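Long-range contacts in SnoK (Streptomyces nogalater, PDB 5EPA), which acts as a non-heme iron, 2-oxoglutarate-dependent carbocyclase in the biosynthesis of the polyketide nogalamycin: residues V78-Q83 with S116-V121; I152-V157 with V232-G237; A108-R113 with L144-T149; T20-L25 with H97-G102. One frame throughout, in Å; residues are numbered along the deposited sequence.

Contact 1. Residues V78-Q83 with S116-V121; sequences VHYVAQ and SSDILV. With AKG (2-oxoglutaric acid), chain H.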
loop_
_atom_site.group_PDB
_atom_site.type_symbol
_atom_site.label_atom_id
_atom_site.label_comp_id
_atom_site.label_asym_id
_atom_site.label_seq_id
_atom_site.Cartn_x
_atom_site.Cartn_y
_atom_site.Cartn_z
ATOM N N VAL A 78 -1.566 4.788 -12.387
ATOM C CA VAL A 78 -2.398 3.735 -11.827
ATOM C C VAL A 78 -3.866 4.116 -11.934
ATOM O O VAL A 78 -4.221 5.292 -11.787
ATOM C CB VAL A 78 -2.069 3.510 -10.353
ATOM C CG1 VAL A 78 -2.868 2.356 -9.806
ATOM C CG2 VAL A 78 -0.611 3.195 -10.143
ATOM N N HIS A 79 -4.722 3.148 -12.262
ATOM C CA HIS A 79 -6.196 3.341 -12.129
ATOM C C HIS A 79 -6.576 2.842 -10.767
ATOM O O HIS A 79 -6.180 1.722 -10.399
ATOM C CB HIS A 79 -6.994 2.591 -13.167
ATOM C CG HIS A 79 -7.054 3.280 -14.478
ATOM N ND1 HIS A 79 -6.872 2.619 -15.669
ATOM C CD2 HIS A 79 -7.254 4.578 -14.798
ATOM C CE1 HIS A 79 -6.955 3.480 -16.673
ATOM N NE2 HIS A 79 -7.209 4.674 -16.168
ATOM N N TYR A 80 -7.332 3.638 -10.008
ATOM C CA TYR A 80 -7.651 3.226 -8.660
ATOM C C TYR A 80 -9.086 3.492 -8.232
ATOM O O TYR A 80 -9.788 4.290 -8.833
ATOM C CB TYR A 80 -6.691 3.875 -7.660
ATOM C CG TYR A 80 -6.905 5.353 -7.456
ATOM C CD1 TYR A 80 -6.273 6.275 -8.243
ATOM C CD2 TYR A 80 -7.690 5.823 -6.403
ATOM C CE1 TYR A 80 -6.435 7.651 -8.031
ATOM C CE2 TYR A 80 -7.859 7.198 -6.186
ATOM C CZ TYR A 80 -7.228 8.100 -7.015
ATOM O OH TYR A 80 -7.388 9.433 -6.818
ATOM N N VAL A 81 -9.492 2.785 -7.179
ATOM C CA VAL A 81 -10.686 3.110 -6.408
ATOM C C VAL A 81 -10.267 3.211 -4.958
ATOM O O VAL A 81 -9.707 2.270 -4.420
ATOM C CB VAL A 81 -11.765 2.061 -6.521
ATOM C CG1 VAL A 81 -12.970 2.421 -5.616
ATOM C CG2 VAL A 81 -12.218 1.935 -7.953
ATOM N N ALA A 82 -10.484 4.377 -4.345
ATOM C CA ALA A 82 -10.070 4.619 -2.957
ATOM C C ALA A 82 -11.176 4.165 -1.974
ATOM O O ALA A 82 -12.314 3.973 -2.357
ATOM C CB ALA A 82 -9.785 6.086 -2.764
ATOM N N GLN A 83 -10.786 3.945 -0.714
ATOM C CA GLN A 83 -11.690 3.400 0.324
ATOM C C GLN A 83 -12.423 2.170 -0.199
ATOM O O GLN A 83 -13.611 1.961 0.058
ATOM C CB GLN A 83 -12.705 4.443 0.772
ATOM C CG GLN A 83 -12.127 5.536 1.658
ATOM C CD GLN A 83 -11.205 6.478 0.909
ATOM O OE1 GLN A 83 -10.024 6.610 1.248
ATOM N NE2 GLN A 83 -11.726 7.135 -0.112
ATOM N N SER A 116 -7.532 2.433 5.221
ATOM C CA SER A 116 -8.170 2.472 3.912
ATOM C C SER A 116 -7.647 1.323 3.084
ATOM O O SER A 116 -6.731 0.587 3.498
ATOM C CB SER A 116 -7.858 3.777 3.178
ATOM O OG SER A 116 -8.690 3.936 2.053
ATOM N N SER A 117 -8.232 1.166 1.904
ATOM C CA SER A 117 -7.648 0.305 0.896
ATOM C C SER A 117 -7.885 0.883 -0.474
ATOM O O SER A 117 -8.804 1.707 -0.659
ATOM C CB SER A 117 -8.197 -1.121 1.012
ATOM O OG SER A 117 -9.451 -1.291 0.385
ATOM N N ASP A 118 -7.103 0.417 -1.432
ATOM C CA ASP A 118 -7.269 0.846 -2.800
ATOM C C ASP A 118 -7.199 -0.326 -3.759
ATOM O O ASP A 118 -6.364 -1.216 -3.599
ATOM C CB ASP A 118 -6.156 1.793 -3.218
ATOM C CG ASP A 118 -6.261 3.139 -2.557
ATOM O OD1 ASP A 118 -5.876 3.251 -1.380
ATOM O OD2 ASP A 118 -6.702 4.103 -3.222
ATOM N N ILE A 119 -8.041 -0.292 -4.780
ATOM C CA ILE A 119 -7.854 -1.156 -5.914
ATOM C C ILE A 119 -6.814 -0.478 -6.788
ATOM O O ILE A 119 -6.917 0.720 -7.079
ATOM C CB ILE A 119 -9.150 -1.339 -6.658
ATOM C CG1 ILE A 119 -10.104 -2.238 -5.866
ATOM C CG2 ILE A 119 -8.882 -1.989 -8.006
ATOM C CD1 ILE A 119 -11.551 -2.093 -6.314
ATOM N N LEU A 120 -5.774 -1.220 -7.182
ATOM C CA LEU A 120 -4.599 -0.616 -7.880
ATOM C C LEU A 120 -4.270 -1.351 -9.170
ATOM O O LEU A 120 -3.637 -2.418 -9.168
ATOM C CB LEU A 120 -3.368 -0.628 -6.969
ATOM C CG LEU A 120 -3.500 0.152 -5.658
ATOM C CD1 LEU A 120 -2.443 -0.386 -4.689
ATOM C CD2 LEU A 120 -3.376 1.651 -5.848
ATOM N N VAL A 121 -4.733 -0.779 -10.276
ATOM C CA VAL A 121 -4.716 -1.459 -11.589
ATOM C C VAL A 121 -3.754 -0.769 -12.520
ATOM O O VAL A 121 -3.730 0.471 -12.577
ATOM C CB VAL A 121 -6.118 -1.454 -12.237
ATOM C CG1 VAL A 121 -6.061 -1.800 -13.712
ATOM C CG2 VAL A 121 -7.020 -2.467 -11.555
HETATM C C1 AKG H . 1.475 1.607 -2.393
HETATM O O1 AKG H . 0.874 0.518 -2.208
HETATM O O2 AKG H . 1.825 2.425 -1.501
HETATM C C2 AKG H . 1.798 2.029 -3.754
HETATM O O5 AKG H . 2.389 3.096 -3.817
HETATM C C3 AKG H . 1.420 1.189 -4.947
HETATM C C4 AKG H . 1.618 1.827 -6.325
HETATM C C5 AKG H . 1.255 0.825 -7.437
HETATM O O3 AKG H . 0.465 -0.152 -7.226
HETATM O O4 AKG H . 1.731 0.963 -8.566
HETATM O O HOH W 1 -7.614 5.009 -0.157
#
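V78 and L120, on neighbouring strands, line the 2-oxoglutarate pocket and meet through V78 CG1 and L120 CD2, 4.1 Å apart. Standing anti to the backbone N (chi1 -176°), V78 CG1 also comes within 3.5 Å of V121 O. The other branch, V78 CG2, lies 3.6 Å from AKG O4, and L120 CD1 is 3.9 Å from AKG O3, the second oxygen of the same carboxylate. An alanine in place of V78, lacking both methyls, would probably open a gap beside L120 CD2 and AKG O4. An antiparallel ladder beside this pair joins the strands. H79 and V121 exchange two backbone bonds, H79 N giving one to V121 O at 2.9 Å. Beyond Y80 and L120, a non-hydrogen-bonded pair, I119 N binds V81 O at 3.1 Å and V81 N returns a weak bond to I119 O. Where the first strand leaves the ladder, water 1 donates to D118 OD1 (2.8 Å), hydrogen-bonds S116 OG and accepts weakly from Q83 N. Strand 76-81 lies between strands 67-70 and 112-122 in the large sheet, strand 233-242 follows beyond, and V81 and I119 turn from the L120 face to pack against helix 47-64.

Contact 2. Residues I152-V157 with V232-G237; sequences IALTDV and VRMAHG. With AKG (2-oxoglutaric acid), chain H.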
loop_
_atom_site.group_PDB
_atom_site.type_symbol
_atom_site.label_atom_id
_atom_site.label_comp_id
_atom_site.label_asym_id
_atom_site.label_seq_id
_atom_site.Cartn_x
_atom_site.Cartn_y
_atom_site.Cartn_z
ATOM N N ILE A 152 -1.282 -6.487 -1.977
ATOM C CA ILE A 152 -1.746 -7.832 -2.218
ATOM C C ILE A 152 -1.847 -8.037 -3.716
ATOM O O ILE A 152 -2.576 -7.323 -4.385
ATOM C CB ILE A 152 -3.140 -8.026 -1.576
ATOM C CG1 ILE A 152 -3.090 -7.716 -0.086
ATOM C CG2 ILE A 152 -3.627 -9.460 -1.763
ATOM C CD1 ILE A 152 -4.428 -7.350 0.484
ATOM N N ALA A 153 -1.180 -9.038 -4.238
ATOM C CA ALA A 153 -1.250 -9.313 -5.676
ATOM C C ALA A 153 -2.455 -10.160 -6.018
ATOM O O ALA A 153 -2.628 -11.232 -5.446
ATOM C CB ALA A 153 -0.010 -10.048 -6.125
ATOM N N LEU A 154 -3.295 -9.659 -6.923
ATOM C CA LEU A 154 -4.465 -10.393 -7.384
ATOM C C LEU A 154 -4.329 -10.862 -8.835
ATOM O O LEU A 154 -5.207 -11.508 -9.373
ATOM C CB LEU A 154 -5.744 -9.581 -7.172
ATOM C CG LEU A 154 -6.081 -9.294 -5.696
ATOM C CD1 LEU A 154 -7.351 -8.454 -5.581
ATOM C CD2 LEU A 154 -6.248 -10.551 -4.874
ATOM N N THR A 155 -3.208 -10.522 -9.433
ATOM C CA THR A 155 -2.721 -11.166 -10.641
ATOM C C THR A 155 -1.269 -11.526 -10.383
ATOM O O THR A 155 -0.641 -10.967 -9.488
ATOM C CB THR A 155 -2.756 -10.213 -11.849
ATOM O OG1 THR A 155 -1.954 -9.051 -11.601
ATOM C CG2 THR A 155 -4.184 -9.761 -12.125
ATOM N N ASP A 156 -0.705 -12.409 -11.189
ATOM C CA ASP A 156 0.765 -12.519 -11.233
ATOM C C ASP A 156 1.392 -11.158 -11.579
ATOM O O ASP A 156 0.824 -10.381 -12.360
ATOM C CB ASP A 156 1.232 -13.538 -12.281
ATOM C CG ASP A 156 1.068 -14.948 -11.834
ATOM O OD1 ASP A 156 0.791 -15.204 -10.654
ATOM O OD2 ASP A 156 1.178 -15.841 -12.679
ATOM N N VAL A 157 2.570 -10.889 -11.020
ATOM C CA VAL A 157 3.282 -9.618 -11.312
ATOM C C VAL A 157 4.777 -9.811 -11.568
ATOM O O VAL A 157 5.614 -9.534 -10.705
ATOM C CB VAL A 157 3.071 -8.586 -10.204
ATOM C CG1 VAL A 157 3.478 -7.221 -10.701
ATOM C CG2 VAL A 157 1.614 -8.516 -9.782
ATOM N N VAL A 232 -3.272 -7.147 -17.847
ATOM C CA VAL A 232 -3.589 -6.246 -16.787
ATOM C C VAL A 232 -2.858 -6.660 -15.503
ATOM O O VAL A 232 -2.762 -7.830 -15.183
ATOM C CB VAL A 232 -5.133 -6.237 -16.512
ATOM C CG1 VAL A 232 -5.414 -5.355 -15.306
ATOM C CG2 VAL A 232 -5.924 -5.689 -17.679
ATOM N N ARG A 233 -2.413 -5.683 -14.745
ATOM C CA ARG A 233 -1.949 -5.935 -13.361
ATOM C C ARG A 233 -2.965 -5.443 -12.363
ATOM O O ARG A 233 -3.392 -4.294 -12.437
ATOM C CB ARG A 233 -0.664 -5.163 -13.058
ATOM C CG ARG A 233 -0.152 -5.447 -11.679
ATOM C CD ARG A 233 0.701 -4.313 -11.144
ATOM N NE ARG A 233 -0.114 -3.387 -10.403
ATOM C CZ ARG A 233 0.308 -2.268 -9.822
ATOM N NH1 ARG A 233 1.583 -1.844 -9.865
ATOM N NH2 ARG A 233 -0.597 -1.540 -9.197
ATOM N N MET A 234 -3.325 -6.264 -11.392
ATOM C CA MET A 234 -4.190 -5.777 -10.312
ATOM C C MET A 234 -3.599 -6.136 -8.982
ATOM O O MET A 234 -3.393 -7.303 -8.683
ATOM C CB MET A 234 -5.619 -6.326 -10.385
ATOM C CG MET A 234 -6.482 -5.785 -9.245
ATOM S SD MET A 234 -8.177 -6.433 -9.037
ATOM C CE MET A 234 -8.909 -5.948 -10.590
ATOM N N ALA A 235 -3.377 -5.113 -8.160
ATOM C CA ALA A 235 -3.120 -5.336 -6.754
ATOM C C ALA A 235 -4.201 -4.661 -5.900
ATOM O O ALA A 235 -4.973 -3.822 -6.387
ATOM C CB ALA A 235 -1.746 -4.809 -6.374
ATOM N N HIS A 236 -4.209 -5.010 -4.613
ATOM C CA HIS A 236 -5.042 -4.351 -3.633
ATOM C C HIS A 236 -4.155 -3.888 -2.502
ATOM O O HIS A 236 -3.531 -4.691 -1.828
ATOM C CB HIS A 236 -6.127 -5.283 -3.088
ATOM C CG HIS A 236 -7.308 -4.561 -2.521
ATOM N ND1 HIS A 236 -8.411 -4.250 -3.272
ATOM C CD2 HIS A 236 -7.513 -4.002 -1.310
ATOM C CE1 HIS A 236 -9.267 -3.555 -2.546
ATOM N NE2 HIS A 236 -8.749 -3.401 -1.342
ATOM N N GLY A 237 -4.101 -2.578 -2.286
ATOM C CA GLY A 237 -3.240 -2.012 -1.274
ATOM C C GLY A 237 -4.055 -1.728 -0.037
ATOM O O GLY A 237 -5.037 -1.019 -0.103
HETATM C C1 AKG H . 1.475 1.607 -2.393
HETATM O O1 AKG H . 0.874 0.518 -2.208
HETATM O O2 AKG H . 1.825 2.425 -1.501
HETATM C C2 AKG H . 1.798 2.029 -3.754
HETATM O O5 AKG H . 2.389 3.096 -3.817
HETATM C C3 AKG H . 1.420 1.189 -4.947
HETATM C C4 AKG H . 1.618 1.827 -6.325
HETATM C C5 AKG H . 1.255 0.825 -7.437
HETATM O O3 AKG H . 0.465 -0.152 -7.226
HETATM O O4 AKG H . 1.731 0.963 -8.566
#
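T155 OG1 is gripped twice: it accepts from M234 N across the contact at 3.1 Å and donates to D156 O at 3.2 Å, approaching that carbonyl from well above its plane. Its chi1 of 59° puts OG1 between the backbone N and the carbonyl carbon, turned to the M234 amide, while T155 CG2 lies against M234 CB. M234 O is shared in turn, taking L154 N at 2.9 Å and a weak bond from T155 N. Side chains follow the same pairing, with L154 CD1 4.1 Å from M234 SD. At the other end I152 and H236 form a hydrogen-bonded antiparallel pair, H236 N reaching I152 O at 2.8 Å and I152 N reaching H236 O from above the carbonyl plane. The far end of the H236 ring belongs to S117, which bonds NE2.

R233, between T155 and the ligand, binds 2-oxoglutarate. Its aliphatic part runs past V157, whose CG2 lies 4.0 Å from R233 CG, and the chain then bends at chi3 (92°). The guanidinium meets the ligand with its edge: NH2 donates to AKG O3 at 2.6 Å and NH1 to AKG O4 at 3.1 Å. G162 O binds NH1 and L120 O binds NH2, so protein carbonyls as well as the ligand hold the guanidinium, which probably fixes its rotation. An arginine paired with the distal carboxylate of 2-oxoglutarate, projecting from a strand of the cupin-type core, is characteristic of non-heme iron, 2-oxoglutarate-dependent enzymes such as the PhyH family.

Contact 3. Residues A108-R113 with L144-T149; sequences AGAPLR and LSATLT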
loop_
_atom_site.group_PDB
_atom_site.type_symbol
_atom_site.label_atom_id
_atom_site.label_comp_id
_atom_site.label_asym_id
_atom_site.label_seq_id
_atom_site.Cartn_x
_atom_site.Cartn_y
_atom_site.Cartn_z
ATOM N N ALA A 108 4.336 -5.250 12.371
ATOM C CA ALA A 108 4.306 -3.911 12.940
ATOM C C ALA A 108 4.753 -3.877 14.362
ATOM O O ALA A 108 5.346 -2.919 14.816
ATOM C CB ALA A 108 2.912 -3.347 12.854
ATOM N N GLY A 109 4.427 -4.913 15.094
ATOM C CA GLY A 109 4.778 -4.999 16.525
ATOM C C GLY A 109 3.969 -4.071 17.404
ATOM O O GLY A 109 4.319 -3.850 18.557
ATOM N N ALA A 110 2.850 -3.585 16.883
ATOM C CA ALA A 110 1.995 -2.651 17.633
ATOM C C ALA A 110 0.551 -2.729 17.119
ATOM O O ALA A 110 0.324 -3.191 16.018
ATOM C CB ALA A 110 2.517 -1.234 17.488
ATOM N N PRO A 111 -0.435 -2.283 17.931
ATOM C CA PRO A 111 -1.827 -2.396 17.508
ATOM C C PRO A 111 -2.125 -1.553 16.264
ATOM O O PRO A 111 -1.596 -0.453 16.117
ATOM C CB PRO A 111 -2.632 -1.897 18.726
ATOM C CG PRO A 111 -1.674 -1.962 19.878
ATOM C CD PRO A 111 -0.320 -1.662 19.259
ATOM N N LEU A 112 -2.967 -2.099 15.398
ATOM C CA LEU A 112 -3.301 -1.478 14.148
ATOM C C LEU A 112 -4.791 -1.335 13.935
ATOM O O LEU A 112 -5.594 -2.057 14.532
ATOM C CB LEU A 112 -2.773 -2.305 13.009
ATOM C CG LEU A 112 -1.267 -2.563 12.955
ATOM C CD1 LEU A 112 -0.987 -3.627 11.918
ATOM C CD2 LEU A 112 -0.476 -1.302 12.646
ATOM N N ARG A 113 -5.130 -0.405 13.046
ATOM C CA ARG A 113 -6.474 -0.291 12.496
ATOM C C ARG A 113 -6.362 -0.248 10.989
ATOM O O ARG A 113 -5.366 0.186 10.455
ATOM C CB ARG A 113 -7.163 1.010 12.930
ATOM C CG ARG A 113 -7.659 1.079 14.358
ATOM C CD ARG A 113 -8.146 2.482 14.676
ATOM N NE ARG A 113 -8.538 2.575 16.072
ATOM C CZ ARG A 113 -9.700 2.137 16.563
ATOM N NH1 ARG A 113 -10.603 1.533 15.769
ATOM N NH2 ARG A 113 -9.961 2.274 17.862
ATOM N N LEU A 144 2.335 8.900 13.287
ATOM C CA LEU A 144 2.717 7.617 12.655
ATOM C C LEU A 144 3.999 7.067 13.159
ATOM O O LEU A 144 5.012 7.771 13.291
ATOM C CB LEU A 144 2.672 7.492 11.117
ATOM C CG LEU A 144 1.406 8.125 10.563
ATOM C CD1 LEU A 144 1.342 7.943 9.066
ATOM C CD2 LEU A 144 0.174 7.538 11.236
ATOM N N SER A 145 3.943 5.763 13.379
ATOM C CA SER A 145 5.050 5.050 13.914
ATOM C C SER A 145 5.207 3.710 13.199
ATOM O O SER A 145 6.210 3.486 12.531
ATOM C CB SER A 145 4.814 4.891 15.401
ATOM O OG SER A 145 5.870 4.189 16.002
ATOM N N ALA A 146 4.222 2.835 13.329
ATOM C CA ALA A 146 4.332 1.491 12.796
ATOM C C ALA A 146 3.433 1.276 11.609
ATOM O O ALA A 146 3.287 0.162 11.138
ATOM C CB ALA A 146 4.010 0.490 13.887
ATOM N N THR A 147 2.784 2.337 11.140
ATOM C CA THR A 147 1.909 2.237 9.993
ATOM C C THR A 147 2.625 1.551 8.815
ATOM O O THR A 147 3.768 1.908 8.465
ATOM C CB THR A 147 1.378 3.612 9.582
ATOM O OG1 THR A 147 0.528 4.113 10.602
ATOM C CG2 THR A 147 0.576 3.570 8.297
ATOM N N LEU A 148 1.908 0.635 8.172
ATOM C CA LEU A 148 2.416 -0.122 7.029
ATOM C C LEU A 148 1.310 -0.517 6.055
ATOM O O LEU A 148 0.117 -0.449 6.370
ATOM C CB LEU A 148 3.134 -1.373 7.492
ATOM C CG LEU A 148 2.333 -2.598 7.888
ATOM C CD1 LEU A 148 3.263 -3.755 8.178
ATOM C CD2 LEU A 148 1.538 -2.325 9.117
ATOM N N THR A 149 1.730 -0.908 4.850
ATOM C CA THR A 149 0.818 -1.238 3.763
ATOM C C THR A 149 1.036 -2.677 3.326
ATOM O O THR A 149 2.183 -3.125 3.229
ATOM C CB THR A 149 1.063 -0.354 2.547
ATOM O OG1 THR A 149 0.760 1.022 2.834
ATOM C CG2 THR A 149 0.227 -0.805 1.352
#
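Strands 112-122 and 148-153 flank strand 233-242 in the large antiparallel sheet of the cupin-type core, and at their starts L112 and L148 reach past the strand between them to touch. L112 CD1 lies 4.0 Å from L148 CD2, and the two side chains cross at about a right angle. In L148, CG sits between the backbone N and the carbonyl carbon (chi1 80°), the crowded position, and CD2 is the methyl that does the touching. The same methyl meets A108 CB at 4.1 Å, so one branch of L148 joins the end of a helix to the strand that follows it.

A108 is the last residue of helix 98-108; G109 breaks the helix with a positive phi of 72°, and the chain turns back through A110 into the strand. A146, in the loop before strand 148-153, faces this turn. Its CB is 3.8 Å from A108 O, 4.1 Å from A108 CB and 4.3 Å from A110 CB. D242, at the end of the intervening strand, helps hold the loop by accepting from S145 N, A146 N and T147 OG1. Y240 of the same strand packs against L112 and pairs with L148 through the backbone, while A104 and L105 of the helix also touch L112. T149, one residue beyond L148, already lines the 2-oxoglutarate pocket.

No hydrogen bond crosses between the two segments. The join is van der Waals packing, mostly of methyl groups, with A146 CB also against the A108 carbonyl and small alanines where the backbones come near, the CA atoms of A108 and A146 being 5.4 Å apart. The hydrogen bonds that position the loop come from outside the two segments, among them those to D242.

Contact 4. Residues T20-L25 with H97-G102; sequences TTAENL and HPEISG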
loop_
_atom_site.group_PDB
_atom_site.type_symbol
_atom_site.label_atom_id
_atom_site.label_comp_id
_atom_site.label_asym_id
_atom_site.label_seq_id
_atom_site.Cartn_x
_atom_site.Cartn_y
_atom_site.Cartn_z
ATOM N N THR A 20 1.722 -19.284 3.723
ATOM C CA THR A 20 2.227 -18.552 4.877
ATOM C C THR A 20 1.046 -17.956 5.663
ATOM O O THR A 20 0.170 -17.311 5.091
ATOM C CB THR A 20 3.184 -17.421 4.500
ATOM O OG1 THR A 20 4.166 -17.902 3.575
ATOM C CG2 THR A 20 3.876 -16.908 5.740
ATOM N N THR A 21 1.048 -18.176 6.967
ATOM C CA THR A 21 -0.023 -17.735 7.840
ATOM C C THR A 21 0.580 -16.837 8.921
ATOM O O THR A 21 1.799 -16.818 9.102
ATOM C CB THR A 21 -0.682 -18.917 8.568
ATOM O OG1 THR A 21 0.306 -19.578 9.376
ATOM C CG2 THR A 21 -1.295 -19.917 7.595
ATOM N N ALA A 22 -0.274 -16.172 9.689
ATOM C CA ALA A 22 0.207 -15.387 10.820
ATOM C C ALA A 22 0.933 -16.241 11.845
ATOM O O ALA A 22 1.860 -15.796 12.501
ATOM C CB ALA A 22 -0.945 -14.668 11.494
ATOM N N GLU A 23 0.485 -17.476 12.001
ATOM C CA GLU A 23 1.021 -18.375 13.011
ATOM C C GLU A 23 2.407 -18.895 12.612
ATOM O O GLU A 23 3.254 -19.077 13.465
ATOM C CB GLU A 23 0.055 -19.572 13.236
ATOM C CG GLU A 23 0.417 -20.495 14.397
ATOM C CD GLU A 23 1.338 -21.685 14.005
ATOM O OE1 GLU A 23 1.446 -22.098 12.819
ATOM O OE2 GLU A 23 2.004 -22.231 14.917
ATOM N N ASN A 24 2.607 -19.215 11.331
ATOM C CA ASN A 24 3.860 -19.886 10.899
ATOM C C ASN A 24 4.887 -18.904 10.324
ATOM O O ASN A 24 5.954 -19.287 9.895
ATOM C CB ASN A 24 3.573 -21.063 9.921
ATOM C CG ASN A 24 3.154 -20.606 8.525
ATOM O OD1 ASN A 24 3.408 -19.484 8.103
ATOM N ND2 ASN A 24 2.508 -21.484 7.801
ATOM N N LEU A 25 4.513 -17.635 10.269
ATOM C CA LEU A 25 5.429 -16.587 9.825
ATOM C C LEU A 25 6.749 -16.668 10.598
ATOM O O LEU A 25 6.750 -16.723 11.830
ATOM C CB LEU A 25 4.768 -15.233 10.044
ATOM C CG LEU A 25 5.597 -13.987 9.699
ATOM C CD1 LEU A 25 5.631 -13.724 8.206
ATOM C CD2 LEU A 25 5.018 -12.775 10.420
ATOM N N HIS A 97 -8.770 -9.990 6.665
ATOM C CA HIS A 97 -8.386 -11.370 6.456
ATOM C C HIS A 97 -7.510 -11.777 7.634
ATOM O O HIS A 97 -6.621 -11.013 8.032
ATOM C CB HIS A 97 -7.614 -11.516 5.140
ATOM C CG HIS A 97 -7.390 -12.929 4.716
ATOM N ND1 HIS A 97 -6.286 -13.651 5.095
ATOM C CD2 HIS A 97 -8.124 -13.754 3.924
ATOM C CE1 HIS A 97 -6.363 -14.870 4.586
ATOM N NE2 HIS A 97 -7.464 -14.955 3.861
ATOM N N PRO A 98 -7.750 -12.972 8.213
ATOM C CA PRO A 98 -6.987 -13.327 9.411
ATOM C C PRO A 98 -5.494 -13.454 9.178
ATOM O O PRO A 98 -4.707 -13.081 10.037
ATOM C CB PRO A 98 -7.566 -14.680 9.818
ATOM C CG PRO A 98 -8.921 -14.746 9.157
ATOM C CD PRO A 98 -8.813 -13.951 7.909
ATOM N N GLU A 99 -5.093 -13.986 8.029
ATOM C CA GLU A 99 -3.689 -14.157 7.787
ATOM C C GLU A 99 -3.030 -12.847 7.373
ATOM O O GLU A 99 -1.980 -12.471 7.906
ATOM C CB GLU A 99 -3.437 -15.273 6.763
ATOM C CG GLU A 99 -4.180 -16.587 7.057
ATOM C CD GLU A 99 -4.027 -17.115 8.481
ATOM O OE1 GLU A 99 -3.192 -16.611 9.294
ATOM O OE2 GLU A 99 -4.744 -18.078 8.800
ATOM N N ILE A 100 -3.614 -12.126 6.432
ATOM C CA ILE A 100 -3.004 -10.885 5.982
ATOM C C ILE A 100 -2.871 -9.902 7.150
ATOM O O ILE A 100 -1.830 -9.286 7.315
ATOM C CB ILE A 100 -3.808 -10.217 4.846
ATOM C CG1 ILE A 100 -3.855 -11.113 3.608
ATOM C CG2 ILE A 100 -3.200 -8.867 4.498
ATOM C CD1 ILE A 100 -4.783 -10.589 2.519
ATOM N N SER A 101 -3.974 -9.686 7.891
ATOM C CA SER A 101 -4.004 -8.662 8.924
ATOM C C SER A 101 -3.232 -9.157 10.128
ATOM O O SER A 101 -2.573 -8.385 10.807
ATOM C CB SER A 101 -5.453 -8.241 9.311
ATOM O OG SER A 101 -6.165 -9.296 9.898
ATOM N N GLY A 102 -3.288 -10.446 10.393
ATOM C CA GLY A 102 -2.490 -11.011 11.491
ATOM C C GLY A 102 -0.967 -10.928 11.247
ATOM O O GLY A 102 -0.183 -10.705 12.173
HETATM O O HOH W 2 -2.576 -17.916 11.410
#
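An ST motif in the N-terminal loop, begun by T21, rests against the first turn of helix 98-108, where E99 receives the loop's backbone. A22 N donates to E99 OE1 at 3.0 Å, a nearly straight bond (169°) that meets the oxygen on its anti side, 33° out of the carboxylate plane. Water 2 donates to the same oxygen at 2.6 Å and accepts from E23 N, so one carboxylate oxygen serves two successive amides, directly and through water. The E99 chain bends at chi2 and runs side by side with T21, whose CB is 3.5 Å from E99 OE1 and whose CG2 is 4.0 Å from E99 CD. An alanine in place of E99 would probably leave A22 N and water 2 without their acceptor and the loop less firmly held to the helix.

Within the loop the turn closes reciprocally: T21 OG1 accepts from N24 N at 3.0 Å, which defines the motif, and N24 OD1 accepts from T21 N at 2.9 Å. A22 CB rests on the helix backbone, 3.7 Å from G102 C, where a side chain on G102 would collide with it. The helix starts at H97, its N-cap, and further along it R106 binds A22 O through NH1.

Overall arrangement
Contacts 1, 2 and 3 all draw on the large antiparallel sheet, while contact 4, its centre about 17 Å from that of the chain, joins the N-terminal loop to helix 98-108. Contacts 1 and 2, with centres about 11 Å apart, meet where strands 112-122 and 233-242 run side by side, L120 N lying 2.8 Å from A235 O, and both touch the ligand's distal carboxylate. Contact 3 lies on the opposite side of the chain's centre from both, at the starts of strands 112-122 and 148-153; the side chain of L148 is about 11 Å from the iron, which H133, D135 and H222 bind. Contact 4 reaches contact 2 through I100 CD1 and I152 CD1, 3.8 Å apart.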